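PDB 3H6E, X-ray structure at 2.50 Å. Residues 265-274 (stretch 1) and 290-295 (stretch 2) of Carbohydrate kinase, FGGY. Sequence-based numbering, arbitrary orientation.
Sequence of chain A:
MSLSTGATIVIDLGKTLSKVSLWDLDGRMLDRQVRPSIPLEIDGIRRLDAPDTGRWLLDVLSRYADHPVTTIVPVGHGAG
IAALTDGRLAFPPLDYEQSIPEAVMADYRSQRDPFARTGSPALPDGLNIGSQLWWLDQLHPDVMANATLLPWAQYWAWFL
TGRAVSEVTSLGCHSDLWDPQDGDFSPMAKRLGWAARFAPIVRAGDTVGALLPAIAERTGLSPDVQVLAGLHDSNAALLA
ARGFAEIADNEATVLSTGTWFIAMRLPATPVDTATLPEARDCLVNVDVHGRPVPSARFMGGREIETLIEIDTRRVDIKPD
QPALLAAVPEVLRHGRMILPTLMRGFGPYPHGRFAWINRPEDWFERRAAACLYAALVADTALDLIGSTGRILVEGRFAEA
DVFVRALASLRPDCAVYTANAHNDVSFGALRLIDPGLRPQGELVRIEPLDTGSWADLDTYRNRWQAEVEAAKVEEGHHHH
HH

Stretch 1 (265-274) RLPATPVDTA
Stretch 2, residues 290-295: GRPVPS

How do the two backbones lie against each other? Stretch 1 ends a strand at Arg-265 and Leu-266, then runs as loop from Pro-267 to Asp-272 before a 3-10 segment begins at Thr-273. Stretch 2 leaves a loop at Gly-290 and Arg-291 and is strand from Pro-292 to Ser-295. The two stretches run in opposite directions, with Arg-265 facing Pro-294, their CA atoms 5.4 Å apart, while Pro-267 CD lies 3.7 Å from Pro-292 O, and the side chain of Arg-291 reaches Pro-267 O. Most residues are extended: phi/psi is -94/141 at Arg-265, -110/86 at Leu-266, -62/142 at Pro-267, -77/135 at Arg-291, -56/138 at Pro-292, -118/88 at Val-293 and -56/134 at Pro-294. Ala-268, at -94/-15, breaks the extended path, which resumes through Thr-269 (-119/162), Pro-270 (-67/135) and Val-271 (-118/158). Gly-290, at 86/0, suits a turn where a CB would jam against the preceding carbonyl O.

Which polar bonds tie them together? One backbone bond joins the strands: Arg-265 N donates to Pro-294 O at 2.9 Å, nearly straight at 176°. Prolines have no amide hydrogen, so Pro-292 and Pro-294 can offer such a pairing only their carbonyls, and Pro-267 is likewise limited on its side. Past the strand end, a side chain takes over. The CB of Arg-291 points toward stretch 1, and with chi1 -87°, chi2 160°, chi3 17° and chi4 89° its guanidinium presents an edge to Pro-267 O. That carbonyl accepts from Arg-291 NH1 at 3.1 Å and from Arg-291 NH2 at 3.2 Å, a forked grip that a long side chain with two terminal nitrogens can make.

What fills the apolar space between them? Pro-294, whose CB points toward stretch 1, is the most heavily covered residue of the contact. Pro-267 CG approaches Pro-294 CD to 3.5 Å, and Val-271 CG2, with chi1 at -59° (m), reaches Pro-294 CG at 3.6 Å. Thr-273, in the p rotamer at 46°, brings its CG2 to 4.0 Å from Pro-294 CG and 4.4 Å from Pro-292 CB; its OG1 is hydrogen-bonded elsewhere in the structure. All four prolines are C-gamma exo, and the compact rings of Pro-267 and Pro-294 pack closely without long side chains to order. Together the stretches bury 412 Å².

How do the side chains at the strand pair settle? Val-293 points sideways with chi1 at 173° (t), placing CG1 3.4 Å from Arg-265 O and CG2 4.4 Å from Leu-266 CD2. Leu-266 starts away from stretch 2, but its m,t rotamer (-51°, 164°) brings the end back to make that apolar contact. Arg-265 also leaves sideways, then extends away through three t angles to partners elsewhere in the structure. The CA-to-CB bond of Ser-295 points away from stretch 1; with chi1 at -46° (m), Ser-295 OG donates to Val-293 O at 2.8 Å, bracing its own strand.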

# COMPACT_ATOMS: atom_id res chain seq x y z
N ARG A 265 7.32 8.08 0.24
CA ARG A 265 7.95 9.19 0.94
C ARG A 265 6.94 10.17 1.53
O ARG A 265 5.93 10.48 0.91
CB ARG A 265 8.92 9.93 0.02
CG ARG A 265 9.40 11.25 0.58
CD ARG A 265 10.27 12.00 -0.41
NE ARG A 265 10.64 13.31 0.11
CZ ARG A 265 11.22 14.27 -0.60
NH1 ARG A 265 11.51 14.07 -1.88
NH2 ARG A 265 11.51 15.42 -0.03
N LEU A 266 7.24 10.64 2.74
CA LEU A 266 6.43 11.67 3.38
C LEU A 266 7.23 12.96 3.42
O LEU A 266 7.92 13.25 4.40
CB LEU A 266 6.07 11.24 4.80
CG LEU A 266 5.46 9.84 4.93
CD1 LEU A 266 5.48 9.34 6.37
CD2 LEU A 266 4.06 9.82 4.35
N PRO A 267 7.16 13.75 2.34
CA PRO A 267 8.00 14.94 2.20
C PRO A 267 7.72 15.99 3.29
O PRO A 267 6.57 16.18 3.69
CB PRO A 267 7.61 15.49 0.82
CG PRO A 267 6.95 14.34 0.11
CD PRO A 267 6.26 13.57 1.19
N ALA A 268 8.77 16.64 3.76
CA ALA A 268 8.64 17.72 4.72
C ALA A 268 8.58 19.04 3.97
O ALA A 268 8.20 20.08 4.52
CB ALA A 268 9.80 17.71 5.71
N THR A 269 8.97 18.99 2.70
CA THR A 269 8.88 20.15 1.82
C THR A 269 7.97 19.83 0.64
O THR A 269 7.68 18.67 0.35
CB THR A 269 10.27 20.54 1.28
OG1 THR A 269 10.87 19.42 0.62
CG2 THR A 269 11.17 21.00 2.42
N PRO A 270 7.49 20.87 -0.05
CA PRO A 270 6.71 20.64 -1.27
C PRO A 270 7.60 20.05 -2.35
O PRO A 270 8.72 20.52 -2.54
CB PRO A 270 6.26 22.05 -1.68
CG PRO A 270 6.40 22.88 -0.44
CD PRO A 270 7.56 22.30 0.30
N VAL A 271 7.12 19.02 -3.05
CA VAL A 271 7.91 18.40 -4.11
C VAL A 271 7.21 18.52 -5.46
O VAL A 271 5.99 18.71 -5.54
CB VAL A 271 8.23 16.92 -3.79
CG1 VAL A 271 9.00 16.82 -2.49
CG2 VAL A 271 6.96 16.11 -3.72
N ASP A 272 7.99 18.43 -6.53
CA ASP A 272 7.47 18.58 -7.88
C ASP A 272 7.19 17.22 -8.49
O ASP A 272 8.00 16.69 -9.25
CB ASP A 272 8.48 19.34 -8.75
CG ASP A 272 7.90 19.79 -10.07
OD1 ASP A 272 6.77 19.37 -10.39
OD2 ASP A 272 8.58 20.55 -10.80
N THR A 273 6.04 16.65 -8.15
CA THR A 273 5.69 15.30 -8.59
C THR A 273 5.39 15.20 -10.09
O THR A 273 5.57 14.14 -10.70
CB THR A 273 4.50 14.74 -7.80
OG1 THR A 273 3.46 15.73 -7.71
CG2 THR A 273 4.94 14.36 -6.39
N ALA A 274 4.94 16.31 -10.69
CA ALA A 274 4.66 16.35 -12.12
C ALA A 274 5.89 15.98 -12.95
O ALA A 274 5.79 15.69 -14.13
CB ALA A 274 4.15 17.72 -12.52
N GLY A 290 -4.17 14.76 2.44
CA GLY A 290 -4.28 15.18 1.06
C GLY A 290 -2.96 15.60 0.44
O GLY A 290 -2.90 15.99 -0.73
N ARG A 291 -1.89 15.53 1.23
CA ARG A 291 -0.55 15.87 0.76
C ARG A 291 0.04 14.75 -0.10
O ARG A 291 -0.05 13.57 0.26
CB ARG A 291 0.37 16.17 1.94
CG ARG A 291 0.34 17.62 2.43
CD ARG A 291 0.88 17.74 3.86
NE ARG A 291 1.66 16.57 4.27
CZ ARG A 291 2.97 16.42 4.08
NH1 ARG A 291 3.68 17.38 3.48
NH2 ARG A 291 3.58 15.31 4.49
N PRO A 292 0.65 15.11 -1.23
CA PRO A 292 1.23 14.11 -2.13
C PRO A 292 2.26 13.20 -1.46
O PRO A 292 3.09 13.65 -0.67
CB PRO A 292 1.89 14.96 -3.22
CG PRO A 292 1.11 16.23 -3.23
CD PRO A 292 0.72 16.47 -1.79
N VAL A 293 2.18 11.92 -1.78
CA VAL A 293 3.09 10.91 -1.27
C VAL A 293 3.85 10.28 -2.42
O VAL A 293 3.41 9.28 -2.99
CB VAL A 293 2.32 9.81 -0.53
CG1 VAL A 293 3.25 8.66 -0.14
CG2 VAL A 293 1.60 10.38 0.69
N PRO A 294 4.99 10.89 -2.79
CA PRO A 294 5.80 10.38 -3.90
C PRO A 294 6.18 8.92 -3.67
O PRO A 294 6.61 8.56 -2.57
CB PRO A 294 7.04 11.27 -3.86
CG PRO A 294 6.57 12.54 -3.24
CD PRO A 294 5.54 12.13 -2.22
N SER A 295 6.03 8.10 -4.70
CA SER A 295 6.25 6.66 -4.57
C SER A 295 7.06 6.08 -5.73
O SER A 295 6.97 6.56 -6.86
CB SER A 295 4.91 5.94 -4.47
OG SER A 295 4.05 6.60 -3.56